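Local atomic coordinates of cellulase (Xanthomonas axonopodis pv. citri, PDB entry 5HOS), a protein that probably hydrolyses internal beta-1,4-glucosidic bonds of cellulose and related glucans, as an endo-beta-1,4-glucanase of glycoside hydrolase family 5. Residues Tyr52-Ala64 / Gln92-Ala106. Numbering follows the deposited sequence.
Sequences YRYPAADEYAYFA and QLALIRQAVANAKAA
From Tyr-54 to Ala-64 the chain follows helix 92-105, beginning as an extended loop opposite Leu-95 and turning into helix 57-64 beside Asn-102 and Ala-106. The axes of the two helical segments come within 8.4 Å and run in the same general direction, at -37°. At the loop end, Gln-92 uses both ends of its amide: NE2 donates to Tyr-52 OH (3.0 Å) within the amide plane, while OE1 accepts from Tyr-54 OH (2.7 Å), which lies well above that plane. A bend at chi2 (72°) brings the amide to these hydroxyls, and the paired bonds should restrict its rotation. Leu-95 CB sits over the centre of one face of the Tyr-54 ring, 3.6 Å from the centroid, a CH-pi contact; Ala-99 CB lies at the ring's edge. One turn into helix 57-64, the Tyr-60 ring lies across the backbone of helix 92-105, its face over Asn-102 C and Ala-103 N, its OH 3.3 Å from Ala-99 CB. That hydroxyl shares a water with Pro-55 O and Asn-102 ND2, and a second water also joins the latter two. Another water donates to both Ala-57 O and Asn-102 O. Past these waters Ala-106 CB packs against Tyr-60 CB and against Ala-64 CB (3.9 Å from the latter). Leu-73 and Val-71 of strand 70-75 lie beneath, touched by Ala-99 and Tyr-60 respectively. Such side-by-side packing of neighbouring helices outside a closed, eight-stranded parallel barrel characterises the (beta/alpha)8 TIM-barrel fold of family 5 glycoside hydrolases.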
loop_
_atom_site.group_PDB
_atom_site.type_symbol
_atom_site.label_atom_id
_atom_site.label_comp_id
_atom_site.label_asym_id
_atom_site.label_seq_id
_atom_site.Cartn_x
_atom_site.Cartn_y
_atom_site.Cartn_z
ATOM N N TYR A 52 -3.213 13.453 13.953
ATOM C CA TYR A 52 -2.396 12.721 12.987
ATOM C C TYR A 52 -1.070 13.461 12.773
ATOM O O TYR A 52 -0.924 14.607 13.193
ATOM C CB TYR A 52 -3.159 12.593 11.664
ATOM C CG TYR A 52 -3.353 13.903 10.914
ATOM C CD1 TYR A 52 -4.403 14.760 11.224
ATOM C CD2 TYR A 52 -2.485 14.272 9.873
ATOM C CE1 TYR A 52 -4.588 15.952 10.535
ATOM C CE2 TYR A 52 -2.656 15.466 9.187
ATOM C CZ TYR A 52 -3.706 16.297 9.509
ATOM O OH TYR A 52 -3.881 17.475 8.823
ATOM N N ARG A 53 -0.127 12.797 12.104
ATOM C CA ARG A 53 1.224 13.326 11.872
ATOM C C ARG A 53 1.748 12.858 10.522
ATOM O O ARG A 53 1.297 11.837 9.998
ATOM C CB ARG A 53 2.191 12.829 12.958
ATOM C CG ARG A 53 2.355 11.310 12.990
ATOM C CD ARG A 53 3.448 10.833 13.930
ATOM N NE ARG A 53 4.804 11.088 13.431
ATOM C CZ ARG A 53 5.600 12.100 13.796
ATOM N NH1 ARG A 53 5.207 13.024 14.679
ATOM N NH2 ARG A 53 6.819 12.193 13.263
ATOM N N TYR A 54 2.710 13.601 9.984
ATOM C CA TYR A 54 3.539 13.131 8.881
ATOM C C TYR A 54 4.928 12.782 9.430
ATOM O O TYR A 54 5.307 13.250 10.508
ATOM C CB TYR A 54 3.607 14.179 7.761
ATOM C CG TYR A 54 2.414 14.120 6.827
ATOM C CD1 TYR A 54 1.152 14.534 7.246
ATOM C CD2 TYR A 54 2.543 13.635 5.521
ATOM C CE1 TYR A 54 0.053 14.465 6.403
ATOM C CE2 TYR A 54 1.450 13.566 4.670
ATOM C CZ TYR A 54 0.209 13.980 5.110
ATOM O OH TYR A 54 -0.876 13.915 4.269
ATOM N N PRO A 55 5.685 11.940 8.710
ATOM C CA PRO A 55 6.999 11.546 9.223
ATOM C C PRO A 55 8.031 12.683 9.237
ATOM O O PRO A 55 8.017 13.539 8.358
ATOM C CB PRO A 55 7.443 10.436 8.251
ATOM C CG PRO A 55 6.227 10.052 7.483
ATOM C CD PRO A 55 5.387 11.284 7.422
ATOM N N ALA A 56 8.906 12.692 10.244
ATOM C CA ALA A 56 10.076 13.573 10.250
ATOM C C ALA A 56 11.035 13.149 9.147
ATOM O O ALA A 56 11.041 11.996 8.749
ATOM C CB ALA A 56 10.777 13.521 11.600
ATOM N N ALA A 57 11.853 14.081 8.665
ATOM C CA ALA A 57 12.810 13.790 7.588
ATOM C C ALA A 57 13.788 12.650 7.932
ATOM O O ALA A 57 14.125 11.835 7.063
ATOM C CB ALA A 57 13.577 15.052 7.201
ATOM N N ASP A 58 14.232 12.581 9.189
ATOM C CA ASP A 58 15.178 11.529 9.602
ATOM C C ASP A 58 14.573 10.112 9.694
ATOM O O ASP A 58 15.313 9.137 9.770
ATOM C CB ASP A 58 15.954 11.906 10.885
ATOM C CG ASP A 58 15.083 11.971 12.141
ATOM O OD1 ASP A 58 13.873 11.695 12.081
ATOM O OD2 ASP A 58 15.632 12.310 13.211
ATOM N N GLU A 59 13.245 10.001 9.670
ATOM C CA GLU A 59 12.591 8.691 9.591
ATOM C C GLU A 59 12.924 8.010 8.256
ATOM O O GLU A 59 13.245 6.819 8.220
ATOM C CB GLU A 59 11.086 8.824 9.824
ATOM C CG GLU A 59 10.762 9.244 11.263
ATOM C CD GLU A 59 9.275 9.368 11.542
ATOM O OE1 GLU A 59 8.547 8.407 11.237
ATOM O OE2 GLU A 59 8.834 10.421 12.067
ATOM N N TYR A 60 12.947 8.799 7.186
ATOM C CA TYR A 60 13.306 8.290 5.862
ATOM C C TYR A 60 14.769 7.855 5.854
ATOM O O TYR A 60 15.088 6.761 5.398
ATOM C CB TYR A 60 13.037 9.335 4.774
ATOM C CG TYR A 60 11.596 9.799 4.722
ATOM C CD1 TYR A 60 11.148 10.847 5.523
ATOM C CD2 TYR A 60 10.673 9.194 3.869
ATOM C CE1 TYR A 60 9.835 11.273 5.480
ATOM C CE2 TYR A 60 9.358 9.616 3.818
ATOM C CZ TYR A 60 8.938 10.650 4.636
ATOM O OH TYR A 60 7.629 11.086 4.599
ATOM N N ALA A 61 15.652 8.702 6.378
ATOM C CA ALA A 61 17.080 8.376 6.461
ATOM C C ALA A 61 17.326 7.059 7.220
ATOM O O ALA A 61 18.129 6.249 6.785
ATOM C CB ALA A 61 17.860 9.516 7.093
ATOM N N TYR A 62 16.602 6.831 8.319
ATOM C CA TYR A 62 16.733 5.580 9.063
ATOM C C TYR A 62 16.449 4.355 8.186
ATOM O O TYR A 62 17.252 3.418 8.128
ATOM C CB TYR A 62 15.822 5.545 10.303
ATOM C CG TYR A 62 15.812 4.171 10.943
ATOM C CD1 TYR A 62 16.911 3.710 11.665
ATOM C CD2 TYR A 62 14.727 3.305 10.776
ATOM C CE1 TYR A 62 16.924 2.439 12.226
ATOM C CE2 TYR A 62 14.729 2.035 11.335
ATOM C CZ TYR A 62 15.826 1.605 12.061
ATOM O OH TYR A 62 15.819 0.342 12.615
ATOM N N PHE A 63 15.309 4.361 7.504
ATOM C CA PHE A 63 14.920 3.195 6.708
ATOM C C PHE A 63 15.791 3.025 5.472
ATOM O O PHE A 63 16.100 1.899 5.096
ATOM C CB PHE A 63 13.414 3.203 6.411
ATOM C CG PHE A 63 12.592 2.907 7.634
ATOM C CD1 PHE A 63 12.614 1.627 8.197
ATOM C CD2 PHE A 63 11.861 3.897 8.263
ATOM C CE1 PHE A 63 11.892 1.336 9.350
ATOM C CE2 PHE A 63 11.133 3.611 9.418
ATOM C CZ PHE A 63 11.154 2.332 9.961
ATOM N N ALA A 64 16.244 4.136 4.893
ATOM C CA ALA A 64 17.240 4.083 3.810
ATOM C C ALA A 64 18.545 3.460 4.295
ATOM O O ALA A 64 19.149 2.651 3.581
ATOM C CB ALA A 64 17.500 5.471 3.234
ATOM N N GLN A 92 -2.520 20.002 3.177
ATOM C CA GLN A 92 -2.354 18.554 3.107
ATOM C C GLN A 92 -1.505 18.200 1.888
ATOM O O GLN A 92 -0.615 17.347 1.973
ATOM C CB GLN A 92 -3.710 17.840 3.063
ATOM C CG GLN A 92 -3.661 16.367 3.474
ATOM C CD GLN A 92 -3.450 16.107 4.960
ATOM O OE1 GLN A 92 -3.054 15.004 5.337
ATOM N NE2 GLN A 92 -3.715 17.095 5.806
ATOM N N LEU A 93 -1.760 18.875 0.768
ATOM C CA LEU A 93 -0.936 18.679 -0.426
ATOM C C LEU A 93 0.527 19.056 -0.175
ATOM O O LEU A 93 1.429 18.321 -0.578
ATOM C CB LEU A 93 -1.490 19.449 -1.619
ATOM C CG LEU A 93 -0.733 19.278 -2.947
ATOM C CD1 LEU A 93 -0.596 17.814 -3.350
ATOM C CD2 LEU A 93 -1.443 20.081 -4.029
ATOM N N ALA A 94 0.762 20.179 0.498
ATOM C CA ALA A 94 2.133 20.572 0.872
ATOM C C ALA A 94 2.792 19.559 1.814
ATOM O O ALA A 94 3.977 19.297 1.691
ATOM C CB ALA A 94 2.156 21.965 1.483
ATOM N N LEU A 95 2.028 18.972 2.739
ATOM C CA LEU A 95 2.573 17.900 3.588
ATOM C C LEU A 95 3.032 16.703 2.773
ATOM O O LEU A 95 4.092 16.159 3.032
ATOM C CB LEU A 95 1.581 17.455 4.665
ATOM C CG LEU A 95 1.446 18.465 5.798
ATOM C CD1 LEU A 95 0.124 18.283 6.533
ATOM C CD2 LEU A 95 2.629 18.364 6.750
ATOM N N ILE A 96 2.242 16.309 1.784
ATOM C CA ILE A 96 2.614 15.189 0.911
ATOM C C ILE A 96 3.829 15.587 0.070
ATOM O O ILE A 96 4.743 14.793 -0.085
ATOM C CB ILE A 96 1.436 14.702 0.033
ATOM C CG1 ILE A 96 0.308 14.168 0.928
ATOM C CG2 ILE A 96 1.883 13.600 -0.926
ATOM C CD1 ILE A 96 -1.021 13.991 0.217
ATOM N N ARG A 97 3.857 16.814 -0.443
ATOM C CA ARG A 97 5.047 17.295 -1.172
ATOM C C ARG A 97 6.312 17.260 -0.313
ATOM O O ARG A 97 7.388 16.933 -0.806
ATOM C CB ARG A 97 4.848 18.705 -1.711
ATOM C CG ARG A 97 3.933 18.809 -2.909
ATOM C CD ARG A 97 4.080 20.182 -3.542
ATOM N NE ARG A 97 2.994 20.479 -4.467
ATOM C CZ ARG A 97 2.848 19.950 -5.680
ATOM N NH1 ARG A 97 3.711 19.059 -6.159
ATOM N NH2 ARG A 97 1.810 20.309 -6.423
ATOM N N GLN A 98 6.179 17.596 0.966
ATOM C CA GLN A 98 7.309 17.526 1.890
ATOM C C GLN A 98 7.764 16.079 2.119
ATOM O O GLN A 98 8.962 15.818 2.220
ATOM C CB GLN A 98 6.959 18.149 3.244
ATOM C CG GLN A 98 8.177 18.409 4.129
ATOM C CD GLN A 98 9.119 19.464 3.549
ATOM O OE1 GLN A 98 8.681 20.518 3.098
ATOM N NE2 GLN A 98 10.417 19.189 3.571
ATOM N N ALA A 99 6.803 15.166 2.255
ATOM C CA ALA A 99 7.092 13.743 2.405
ATOM C C ALA A 99 7.865 13.222 1.200
ATOM O O ALA A 99 8.869 12.540 1.367
ATOM C CB ALA A 99 5.812 12.937 2.605
ATOM N N VAL A 100 7.411 13.575 0.000
ATOM C CA VAL A 100 8.112 13.199 -1.239
ATOM C C VAL A 100 9.532 13.781 -1.267
ATOM O O VAL A 100 10.482 13.072 -1.612
ATOM C CB VAL A 100 7.307 13.606 -2.501
ATOM C CG1 VAL A 100 8.117 13.408 -3.778
ATOM C CG2 VAL A 100 6.014 12.804 -2.588
ATOM N N ALA A 101 9.676 15.058 -0.906
ATOM C CA ALA A 101 10.998 15.690 -0.845
ATOM C C ALA A 101 11.908 15.008 0.182
ATOM O O ALA A 101 13.054 14.699 -0.112
ATOM C CB ALA A 101 10.869 17.178 -0.553
ATOM N N ASN A 102 11.371 14.740 1.375
ATOM C CA ASN A 102 12.105 14.014 2.403
ATOM C C ASN A 102 12.561 12.634 1.923
ATOM O O ASN A 102 13.704 12.242 2.151
ATOM C CB ASN A 102 11.250 13.836 3.665
ATOM C CG ASN A 102 11.059 15.125 4.449
ATOM O OD1 ASN A 102 11.787 16.090 4.278
ATOM N ND2 ASN A 102 10.069 15.130 5.334
ATOM N N ALA A 103 11.670 11.924 1.232
ATOM C CA ALA A 103 11.986 10.613 0.689
ATOM C C ALA A 103 13.088 10.710 -0.357
ATOM O O ALA A 103 14.044 9.926 -0.329
ATOM C CB ALA A 103 10.754 9.979 0.084
ATOM N N LYS A 104 12.969 11.677 -1.258
ATOM C CA LYS A 104 13.998 11.887 -2.275
ATOM C C LYS A 104 15.362 12.150 -1.656
ATOM O O LYS A 104 16.367 11.675 -2.180
ATOM C CB LYS A 104 13.638 13.032 -3.226
ATOM C CG LYS A 104 12.556 12.689 -4.240
ATOM C CD LYS A 104 12.242 13.900 -5.083
ATOM C CE LYS A 104 11.109 13.675 -6.050
ATOM N NZ LYS A 104 10.798 14.959 -6.724
ATOM N N ALA A 105 15.401 12.895 -0.549
ATOM C CA ALA A 105 16.660 13.186 0.155
ATOM C C ALA A 105 17.334 11.925 0.670
ATOM O O ALA A 105 18.551 11.874 0.765
ATOM C CB ALA A 105 16.436 14.166 1.306
ATOM N N ALA A 106 16.526 10.916 1.001
ATOM C CA ALA A 106 17.008 9.609 1.421
ATOM C C ALA A 106 17.072 8.596 0.266
ATOM O O ALA A 106 17.232 7.409 0.523
ATOM C CB ALA A 106 16.114 9.079 2.541
HETATM O O HOH W 1 7.506 13.563 5.781
HETATM O O HOH W 2 8.729 16.456 7.996
HETATM O O HOH W 3 15.139 12.596 4.494
#